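Long-range contacts in Two-component system sensor histidine kinase (Bacteroides thetaiotaomicron, PDB 3OTT), which probably senses saccharides through its extracellular beta-propeller and beta-sandwich region, the part in this chain, and passes the signal to a histidine kinase and a DNA-binding part: residues F442-H447 with G455-E460; L345-D350 with D357-R362; T249-Y254 with T277-W282. All blocks are in the same frame, centred on the assembly; numbering follows the deposited sequence.

Interaction 1: residues F442-H447 with G455-E460; sequences FVVDKH and GQYIAE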
loop_
_atom_site.group_PDB
_atom_site.type_symbol
_atom_site.label_atom_id
_atom_site.label_comp_id
_atom_site.label_asym_id
_atom_site.label_seq_id
_atom_site.Cartn_x
_atom_site.Cartn_y
_atom_site.Cartn_z
ATOM N N PHE B 442 24.346 12.796 -30.359
ATOM C CA PHE B 442 24.407 14.261 -30.364
ATOM C C PHE B 442 25.512 14.693 -29.397
ATOM O O PHE B 442 25.664 14.109 -28.288
ATOM C CB PHE B 442 23.076 14.859 -29.857
ATOM C CG PHE B 442 21.896 14.509 -30.719
ATOM C CD1 PHE B 442 21.229 13.279 -30.596
ATOM C CD2 PHE B 442 21.429 15.419 -31.652
ATOM C CE1 PHE B 442 20.094 12.969 -31.436
ATOM C CE2 PHE B 442 20.330 15.096 -32.508
ATOM C CZ PHE B 442 19.672 13.889 -32.378
ATOM N N VAL B 443 26.274 15.705 -29.812
ATOM C CA VAL B 443 27.295 16.307 -28.982
ATOM C C VAL B 443 26.910 17.763 -28.808
ATOM O O VAL B 443 26.799 18.481 -29.816
ATOM C CB VAL B 443 28.659 16.202 -29.615
ATOM C CG1 VAL B 443 29.693 16.842 -28.708
ATOM C CG2 VAL B 443 29.009 14.710 -29.947
ATOM N N VAL B 444 26.632 18.163 -27.561
ATOM C CA VAL B 444 26.032 19.454 -27.234
ATOM C C VAL B 444 26.876 20.236 -26.216
ATOM O O VAL B 444 27.415 19.670 -25.240
ATOM C CB VAL B 444 24.637 19.234 -26.606
ATOM C CG1 VAL B 444 24.125 20.477 -25.875
ATOM C CG2 VAL B 444 23.584 18.778 -27.674
ATOM N N ASP B 445 27.001 21.528 -26.434
ATOM C CA ASP B 445 27.692 22.369 -25.490
ATOM C C ASP B 445 26.887 22.483 -24.169
ATOM O O ASP B 445 25.808 23.055 -24.145
ATOM C CB ASP B 445 27.979 23.734 -26.103
ATOM C CG ASP B 445 28.826 24.641 -25.155
ATOM O OD1 ASP B 445 28.373 24.942 -24.023
ATOM O OD2 ASP B 445 29.935 25.053 -25.551
ATOM N N LYS B 446 27.405 21.910 -23.094
ATOM C CA LYS B 446 26.639 21.795 -21.844
ATOM C C LYS B 446 26.125 23.158 -21.293
ATOM O O LYS B 446 24.910 23.336 -21.070
ATOM C CB LYS B 446 27.458 21.058 -20.793
ATOM C CG LYS B 446 26.636 20.554 -19.619
ATOM C CD LYS B 446 27.489 19.884 -18.633
ATOM C CE LYS B 446 28.141 20.938 -17.654
ATOM N NZ LYS B 446 28.529 20.218 -16.410
ATOM N N HIS B 447 27.024 24.130 -21.137
ATOM C CA HIS B 447 26.594 25.458 -20.608
ATOM C C HIS B 447 25.615 26.200 -21.488
ATOM O O HIS B 447 24.665 26.776 -20.979
ATOM C CB HIS B 447 27.764 26.341 -20.158
ATOM C CG HIS B 447 28.458 25.781 -18.946
ATOM N ND1 HIS B 447 29.799 25.976 -18.677
ATOM C CD2 HIS B 447 27.987 24.991 -17.947
ATOM C CE1 HIS B 447 30.117 25.344 -17.555
ATOM N NE2 HIS B 447 29.034 24.733 -17.096
ATOM N N GLY B 455 13.668 26.377 -26.076
ATOM C CA GLY B 455 12.596 25.376 -26.192
ATOM C C GLY B 455 12.844 24.313 -27.266
ATOM O O GLY B 455 12.245 23.236 -27.227
ATOM N N GLN B 456 13.700 24.642 -28.225
ATOM C CA GLN B 456 14.417 23.671 -29.016
ATOM C C GLN B 456 15.954 24.014 -29.107
ATOM O O GLN B 456 16.355 25.044 -29.619
ATOM C CB GLN B 456 13.790 23.638 -30.399
ATOM C CG GLN B 456 14.197 22.459 -31.276
ATOM C CD GLN B 456 13.471 22.463 -32.648
ATOM O OE1 GLN B 456 13.593 23.412 -33.436
ATOM N NE2 GLN B 456 12.745 21.388 -32.933
ATOM N N TYR B 457 16.826 23.138 -28.671
ATOM C CA TYR B 457 18.247 23.404 -28.821
ATOM C C TYR B 457 18.871 22.756 -30.080
ATOM O O TYR B 457 18.684 21.546 -30.322
ATOM C CB TYR B 457 18.986 22.914 -27.593
ATOM C CG TYR B 457 20.386 23.436 -27.575
ATOM C CD1 TYR B 457 20.635 24.768 -27.185
ATOM C CD2 TYR B 457 21.465 22.651 -28.000
ATOM C CE1 TYR B 457 21.896 25.268 -27.182
ATOM C CE2 TYR B 457 22.746 23.169 -28.008
ATOM C CZ TYR B 457 22.945 24.483 -27.584
ATOM O OH TYR B 457 24.198 25.070 -27.586
ATOM N N ILE B 458 19.641 23.527 -30.849
ATOM C CA ILE B 458 20.345 22.936 -31.981
ATOM C C ILE B 458 21.786 22.465 -31.643
ATOM O O ILE B 458 22.669 23.272 -31.303
ATOM C CB ILE B 458 20.399 23.863 -33.230
ATOM C CG1 ILE B 458 19.066 24.609 -33.480
ATOM C CG2 ILE B 458 20.930 23.084 -34.441
ATOM C CD1 ILE B 458 17.886 23.788 -34.043
ATOM N N ALA B 459 22.005 21.167 -31.773
ATOM C CA ALA B 459 23.221 20.506 -31.338
ATOM C C ALA B 459 24.363 20.940 -32.190
ATOM O O ALA B 459 24.215 20.988 -33.389
ATOM C CB ALA B 459 23.086 18.999 -31.478
ATOM N N GLU B 460 25.524 21.153 -31.583
ATOM C CA GLU B 460 26.725 21.522 -32.336
ATOM C C GLU B 460 27.111 20.403 -33.344
ATOM O O GLU B 460 27.548 20.682 -34.449
ATOM C CB GLU B 460 27.902 21.817 -31.369
ATOM C CG GLU B 460 27.861 23.227 -30.669
ATOM C CD GLU B 460 26.781 23.398 -29.573
ATOM O OE1 GLU B 460 26.127 22.446 -29.122
ATOM O OE2 GLU B 460 26.546 24.532 -29.145
#
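Glu-460 reaches back over strand 442-445, and its OE1 accepts the backbone N-H of Asp-445 at 3.0 Å, a nearly straight bond (167°) that arrives from above the carboxylate plane. The other oxygen is held too: Tyr-457 OH donates to Glu-460 OE2 at 2.9 Å, on the syn lone pair, so two donors fix the rotation of the carboxylate. A bend at chi2 (72°) brings CD back toward the strand, a curl for which glutamate has the length. Asp-445 turns its own carboxylate elsewhere, its OD1 capping Lys-448 N at the start of helix 446-451; that helix end would probably ease the proximity of the two acids.

Next to this group the contact is apolar. Val-444 and Tyr-457 slide past each other in opposite directions, CG1 of the valine lying 3.7 Å from CE2 of the ring. The small Ala-459 fits between two larger neighbours: its CB is 3.8 Å from Val-444 CG2 and 3.9 Å from Phe-442 CD2, at the edge of the phenylalanine ring. Strand 457-463 starts beside strand 403-410 of the preceding blade, then pairs with 441-445, the Val-443 backbone bonding to Gln-461: the third and outermost strands of a beta-propeller blade, linked by a short helix.

Interaction 2: residues L345-D350 with D357-R362; sequences LIRFTD and DAIWYR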
loop_
_atom_site.group_PDB
_atom_site.type_symbol
_atom_site.label_atom_id
_atom_site.label_comp_id
_atom_site.label_asym_id
_atom_site.label_seq_id
_atom_site.Cartn_x
_atom_site.Cartn_y
_atom_site.Cartn_z
ATOM N N LEU B 345 11.157 7.418 -11.309
ATOM C CA LEU B 345 12.458 7.534 -10.668
ATOM C C LEU B 345 12.308 7.931 -9.202
ATOM O O LEU B 345 11.693 8.947 -8.882
ATOM C CB LEU B 345 13.302 8.587 -11.423
ATOM C CG LEU B 345 14.695 8.997 -10.930
ATOM C CD1 LEU B 345 15.750 7.903 -11.041
ATOM C CD2 LEU B 345 15.212 10.294 -11.653
ATOM N N ILE B 346 12.948 7.174 -8.331
ATOM C CA ILE B 346 12.791 7.367 -6.917
ATOM C C ILE B 346 14.098 7.890 -6.309
ATOM O O ILE B 346 15.154 7.245 -6.489
ATOM C CB ILE B 346 12.356 6.078 -6.234
ATOM C CG1 ILE B 346 11.129 5.476 -6.938
ATOM C CG2 ILE B 346 12.070 6.305 -4.722
ATOM C CD1 ILE B 346 10.843 4.041 -6.500
ATOM N N ARG B 347 13.995 9.051 -5.628
ATOM C CA ARG B 347 15.061 9.604 -4.808
ATOM C C ARG B 347 14.841 9.330 -3.319
ATOM O O ARG B 347 13.756 9.594 -2.788
ATOM C CB ARG B 347 15.089 11.126 -4.908
ATOM C CG ARG B 347 16.401 11.748 -4.568
ATOM C CD ARG B 347 16.205 13.234 -4.463
ATOM N NE ARG B 347 15.761 13.581 -3.122
ATOM C CZ ARG B 347 15.749 14.815 -2.625
ATOM N NH1 ARG B 347 16.152 15.833 -3.370
ATOM N NH2 ARG B 347 15.370 15.017 -1.365
ATOM N N PHE B 348 15.886 8.870 -2.638
ATOM C CA PHE B 348 15.745 8.522 -1.234
ATOM C C PHE B 348 17.130 8.489 -0.592
ATOM O O PHE B 348 18.128 8.445 -1.311
ATOM C CB PHE B 348 14.953 7.183 -1.083
ATOM C CG PHE B 348 15.652 5.979 -1.639
ATOM C CD1 PHE B 348 15.664 5.727 -3.022
ATOM C CD2 PHE B 348 16.285 5.067 -0.780
ATOM C CE1 PHE B 348 16.331 4.559 -3.551
ATOM C CE2 PHE B 348 16.945 3.923 -1.291
ATOM C CZ PHE B 348 16.990 3.681 -2.703
ATOM N N THR B 349 17.221 8.548 0.721
ATOM C CA THR B 349 18.519 8.648 1.375
ATOM C C THR B 349 18.978 7.418 2.175
ATOM O O THR B 349 20.175 7.247 2.449
ATOM C CB THR B 349 18.574 9.835 2.338
ATOM O OG1 THR B 349 17.581 9.636 3.355
ATOM C CG2 THR B 349 18.310 11.163 1.584
ATOM N N ASP B 350 18.077 6.553 2.586
ATOM C CA ASP B 350 18.613 5.340 3.221
ATOM C C ASP B 350 17.981 4.067 2.656
ATOM O O ASP B 350 16.764 3.998 2.523
ATOM C CB ASP B 350 18.559 5.392 4.774
ATOM C CG ASP B 350 17.193 4.976 5.336
ATOM O OD1 ASP B 350 17.149 3.900 5.995
ATOM O OD2 ASP B 350 16.176 5.715 5.121
ATOM N N ASP B 357 11.286 9.504 3.413
ATOM C CA ASP B 357 11.600 10.734 2.670
ATOM C C ASP B 357 11.892 10.452 1.189
ATOM O O ASP B 357 12.667 11.158 0.555
ATOM C CB ASP B 357 12.813 11.446 3.306
ATOM C CG ASP B 357 14.113 10.633 3.203
ATOM O OD1 ASP B 357 15.118 11.144 3.740
ATOM O OD2 ASP B 357 14.171 9.516 2.605
ATOM N N ALA B 358 11.280 9.403 0.672
ATOM C CA ALA B 358 11.395 9.073 -0.747
ATOM C C ALA B 358 10.625 10.100 -1.544
ATOM O O ALA B 358 9.560 10.555 -1.136
ATOM C CB ALA B 358 10.840 7.701 -0.993
ATOM N N ILE B 359 11.168 10.475 -2.680
ATOM C CA ILE B 359 10.380 11.229 -3.644
ATOM C C ILE B 359 10.328 10.436 -4.956
ATOM O O ILE B 359 11.360 9.977 -5.458
ATOM C CB ILE B 359 10.992 12.606 -3.880
ATOM C CG1 ILE B 359 11.004 13.384 -2.570
ATOM C CG2 ILE B 359 10.227 13.390 -4.938
ATOM C CD1 ILE B 359 11.870 14.627 -2.679
ATOM N N TRP B 360 9.137 10.308 -5.528
ATOM C CA TRP B 360 8.963 9.436 -6.651
ATOM C C TRP B 360 8.464 10.282 -7.810
ATOM O O TRP B 360 7.297 10.738 -7.772
ATOM C CB TRP B 360 7.951 8.339 -6.329
ATOM C CG TRP B 360 7.937 7.207 -7.342
ATOM C CD1 TRP B 360 8.336 7.252 -8.653
ATOM C CD2 TRP B 360 7.508 5.864 -7.090
ATOM N NE1 TRP B 360 8.191 6.012 -9.228
ATOM C CE2 TRP B 360 7.695 5.139 -8.281
ATOM C CE3 TRP B 360 6.991 5.199 -5.944
ATOM C CZ2 TRP B 360 7.374 3.787 -8.386
ATOM C CZ3 TRP B 360 6.666 3.855 -6.039
ATOM C CH2 TRP B 360 6.863 3.154 -7.253
ATOM N N TYR B 361 9.360 10.490 -8.796
ATOM C CA TYR B 361 9.105 11.324 -9.978
ATOM C C TYR B 361 8.478 10.471 -11.071
ATOM O O TYR B 361 9.028 9.390 -11.441
ATOM C CB TYR B 361 10.391 11.936 -10.519
ATOM C CG TYR B 361 10.972 12.945 -9.594
ATOM C CD1 TYR B 361 11.860 12.552 -8.551
ATOM C CD2 TYR B 361 10.631 14.300 -9.701
ATOM C CE1 TYR B 361 12.377 13.498 -7.629
ATOM C CE2 TYR B 361 11.171 15.272 -8.779
ATOM C CZ TYR B 361 12.032 14.827 -7.744
ATOM O OH TYR B 361 12.551 15.702 -6.834
ATOM N N ARG B 362 7.294 10.885 -11.523
ATOM C CA ARG B 362 6.716 10.198 -12.678
ATOM C C ARG B 362 5.785 11.020 -13.461
ATOM O O ARG B 362 5.361 12.096 -12.995
ATOM C CB ARG B 362 6.053 8.885 -12.344
ATOM C CG ARG B 362 4.944 8.990 -11.505
ATOM C CD ARG B 362 5.375 8.406 -10.192
ATOM N NE ARG B 362 4.807 7.097 -9.882
ATOM C CZ ARG B 362 4.104 6.896 -8.767
ATOM N NH1 ARG B 362 3.908 7.922 -7.934
ATOM N NH2 ARG B 362 3.609 5.704 -8.472
#
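Ile-346 lays its CG1 over the five-membered ring of Trp-360, 3.5 Å from the ring centroid and only 3° off the normal, a CH-pi contact. CG1 lies anti to the carbonyl carbon (chi1 -52°), and CD1 carries on over the six-membered ring, 3.8 Å from Trp-360 CE2. The broad, flat indole suits its place because its opposite face carries the guanidinium of Arg-362, salt-bridged to Asp-322, while NE1 bonds to Asn-343 O. An alanine in place of Trp-360 would probably leave Ile-346 and the Arg-362 guanidinium without the flat surface between them, and Asn-343 O without its indole donor.

The strands run antiparallel, Leu-345 pairing with Tyr-361 and Arg-347 with Ile-359 through two backbone bonds each; Ile-359 N to Arg-347 O measures 2.7 Å. On the face away from Ile-346 and Trp-360, Arg-347 and Ile-359 lie side by side, CD1 of the isoleucine over one guanidinium face, 3.8 Å from NH2. Near the turn Thr-349 OG1 donates to the syn lone pair of Asp-357 OD1 (2.9 Å), the side chains crossing at about a right angle. These are the third and fourth strands of a four-stranded propeller blade, joined as a beta hairpin.

Interaction 3: residues T249-Y254 with T277-W282; sequences TDNGLY and TNNIIW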
loop_
_atom_site.group_PDB
_atom_site.type_symbol
_atom_site.label_atom_id
_atom_site.label_comp_id
_atom_site.label_asym_id
_atom_site.label_seq_id
_atom_site.Cartn_x
_atom_site.Cartn_y
_atom_site.Cartn_z
ATOM N N THR B 249 4.540 -30.411 17.539
ATOM C CA THR B 249 3.803 -31.519 18.103
ATOM C C THR B 249 4.305 -31.766 19.509
ATOM O O THR B 249 5.144 -31.049 20.000
ATOM C CB THR B 249 3.926 -32.811 17.204
ATOM O OG1 THR B 249 5.223 -33.400 17.362
ATOM C CG2 THR B 249 3.712 -32.483 15.700
ATOM N N ASP B 250 3.831 -32.827 20.128
ATOM C CA ASP B 250 4.517 -33.343 21.269
ATOM C C ASP B 250 5.609 -34.323 20.930
ATOM O O ASP B 250 6.185 -34.903 21.847
ATOM C CB ASP B 250 3.586 -33.954 22.314
ATOM C CG ASP B 250 2.457 -34.634 21.721
ATOM O OD1 ASP B 250 2.648 -35.705 21.112
ATOM O OD2 ASP B 250 1.349 -34.091 21.890
ATOM N N ASN B 251 5.945 -34.490 19.659
ATOM C CA ASN B 251 7.129 -35.329 19.350
ATOM C C ASN B 251 7.933 -34.647 18.277
ATOM O O ASN B 251 8.283 -35.251 17.232
ATOM C CB ASN B 251 6.745 -36.782 19.011
ATOM C CG ASN B 251 7.990 -37.726 18.801
ATOM O OD1 ASN B 251 8.981 -37.683 19.551
ATOM N ND2 ASN B 251 7.914 -38.598 17.754
ATOM N N GLY B 252 8.162 -33.346 18.516
ATOM C CA GLY B 252 9.064 -32.549 17.707
ATOM C C GLY B 252 8.351 -31.773 16.626
ATOM O O GLY B 252 7.143 -31.616 16.637
ATOM N N LEU B 253 9.148 -31.312 15.682
ATOM C CA LEU B 253 8.773 -30.425 14.602
ATOM C C LEU B 253 8.692 -31.136 13.249
ATOM O O LEU B 253 9.576 -31.899 12.895
ATOM C CB LEU B 253 9.837 -29.282 14.498
ATOM C CG LEU B 253 9.675 -28.217 13.402
ATOM C CD1 LEU B 253 8.413 -27.360 13.524
ATOM C CD2 LEU B 253 10.911 -27.373 13.406
ATOM N N TYR B 254 7.614 -30.874 12.510
ATOM C CA TYR B 254 7.440 -31.409 11.180
ATOM C C TYR B 254 7.355 -30.219 10.268
ATOM O O TYR B 254 6.809 -29.166 10.645
ATOM C CB TYR B 254 6.176 -32.217 11.040
ATOM C CG TYR B 254 6.260 -33.567 11.708
ATOM C CD1 TYR B 254 6.048 -33.683 13.063
ATOM C CD2 TYR B 254 6.555 -34.743 10.970
ATOM C CE1 TYR B 254 6.061 -34.908 13.682
ATOM C CE2 TYR B 254 6.606 -36.000 11.596
ATOM C CZ TYR B 254 6.343 -36.061 12.963
ATOM O OH TYR B 254 6.434 -37.225 13.697
ATOM N N THR B 277 15.694 -28.041 21.493
ATOM C CA THR B 277 15.878 -28.086 22.963
ATOM C C THR B 277 14.930 -29.082 23.648
ATOM O O THR B 277 15.319 -29.787 24.576
ATOM C CB THR B 277 15.692 -26.664 23.597
ATOM O OG1 THR B 277 16.125 -26.697 24.945
ATOM C CG2 THR B 277 14.236 -26.184 23.574
ATOM N N ASN B 278 13.681 -29.155 23.180
ATOM C CA ASN B 278 12.740 -30.124 23.741
ATOM C C ASN B 278 11.714 -30.478 22.652
ATOM O O ASN B 278 11.465 -29.663 21.760
ATOM C CB ASN B 278 12.071 -29.486 24.977
ATOM C CG ASN B 278 11.035 -30.376 25.624
ATOM O OD1 ASN B 278 9.839 -30.205 25.395
ATOM N ND2 ASN B 278 11.474 -31.272 26.497
ATOM N N ASN B 279 11.080 -31.641 22.781
ATOM C CA ASN B 279 10.238 -32.252 21.722
ATOM C C ASN B 279 8.808 -31.731 21.796
ATOM O O ASN B 279 8.021 -31.928 20.846
ATOM C CB ASN B 279 10.231 -33.804 21.824
ATOM C CG ASN B 279 11.476 -34.453 21.200
ATOM O OD1 ASN B 279 12.200 -33.833 20.411
ATOM N ND2 ASN B 279 11.750 -35.696 21.577
ATOM N N ILE B 280 8.431 -31.129 22.927
ATOM C CA ILE B 280 7.097 -30.651 23.019
ATOM C C ILE B 280 7.027 -29.204 22.613
ATOM O O ILE B 280 7.465 -28.331 23.382
ATOM C CB ILE B 280 6.438 -30.852 24.389
ATOM C CG1 ILE B 280 6.263 -32.354 24.702
ATOM C CG2 ILE B 280 5.043 -30.163 24.376
ATOM C CD1 ILE B 280 6.349 -32.731 26.206
ATOM N N ILE B 281 6.418 -28.924 21.451
ATOM C CA ILE B 281 6.428 -27.553 20.912
ATOM C C ILE B 281 5.084 -26.820 21.053
ATOM O O ILE B 281 4.179 -27.008 20.222
ATOM C CB ILE B 281 6.898 -27.548 19.434
ATOM C CG1 ILE B 281 8.333 -28.083 19.326
ATOM C CG2 ILE B 281 6.899 -26.132 18.849
ATOM C CD1 ILE B 281 8.681 -28.629 17.941
ATOM N N TRP B 282 4.974 -25.970 22.078
ATOM C CA TRP B 282 3.753 -25.200 22.415
ATOM C C TRP B 282 3.417 -24.086 21.457
ATOM O O TRP B 282 2.255 -23.814 21.285
ATOM C CB TRP B 282 3.794 -24.588 23.829
ATOM C CG TRP B 282 3.901 -25.625 24.916
ATOM C CD1 TRP B 282 5.011 -25.898 25.699
ATOM C CD2 TRP B 282 2.916 -26.597 25.274
ATOM N NE1 TRP B 282 4.733 -26.924 26.543
ATOM C CE2 TRP B 282 3.460 -27.376 26.304
ATOM C CE3 TRP B 282 1.600 -26.857 24.839
ATOM C CZ2 TRP B 282 2.752 -28.406 26.927
ATOM C CZ3 TRP B 282 0.880 -27.922 25.465
ATOM C CH2 TRP B 282 1.469 -28.665 26.497
#
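Two backbone bonds tie the hairpin turn of 249-254 to the run leading into strand 281-286: Ile-281 N gives to Thr-249 O at 2.9 Å, almost perfectly straight at 178°, and Gly-252 N gives to Asn-279 O at 2.7 Å, on a lone pair of that carbonyl. The turn joins the middle strands of one beta-propeller blade, while 281-286 is the first strand of the next blade, whose outermost strand, 13-15, comes from the start of the chain, the "velcro" closure of a propeller.

Thr-249 keeps the turn tight. Its OG1 accepts Asn-251 N at 2.6 Å, an ST turn, and donates to Gly-252 O at 2.7 Å; Thr-249 N reaches the same oxygen from the opposite face of its plane, so two donors grip it. A threonine suits the place because one hydroxyl both accepts and donates. Across the contact, an Asx turn at Asn-278, whose OD1 takes Ile-280 N, shapes the incoming chain. Asn-279 lies alongside Asn-251 with the amide planes nearly perpendicular, its OD1 bonded to His-268 N. Ile-280 CG1 rests 3.9 Å from Asp-250 CB, the aspartate sending OD2 to Ser-233. Gly-252 suits its place because, at its positive phi of 96°, a CB would press on the carbonyl O of Asn-251. Ile-281 pushes its tip in here, CD1 lying 3.7 Å from Leu-253 CB and 3.4 Å from Gly-252 C.

How the interactions relate
Interactions 1 and 2 belong to one propeller, on the same side of the chain's centre with their centres 29 Å apart; interaction 3 lies in the other propeller, on the opposite side. Both of the first two join the third and outermost strands of a blade, whereas interaction 3 joins neighbouring blades. All are partly buried; interaction 1 sets buried apolar residues against the exposed Glu-460, interaction 3 turns about the buried Thr-249. Interaction 2 has regular strand pairing and the largest buried area; in interaction 1 the touching parts run nearly perpendicular, and an acidic side chain takes the backbone N-H. Interaction 3 depends mainly on backbone bonds between turns, with few side-chain contacts across it.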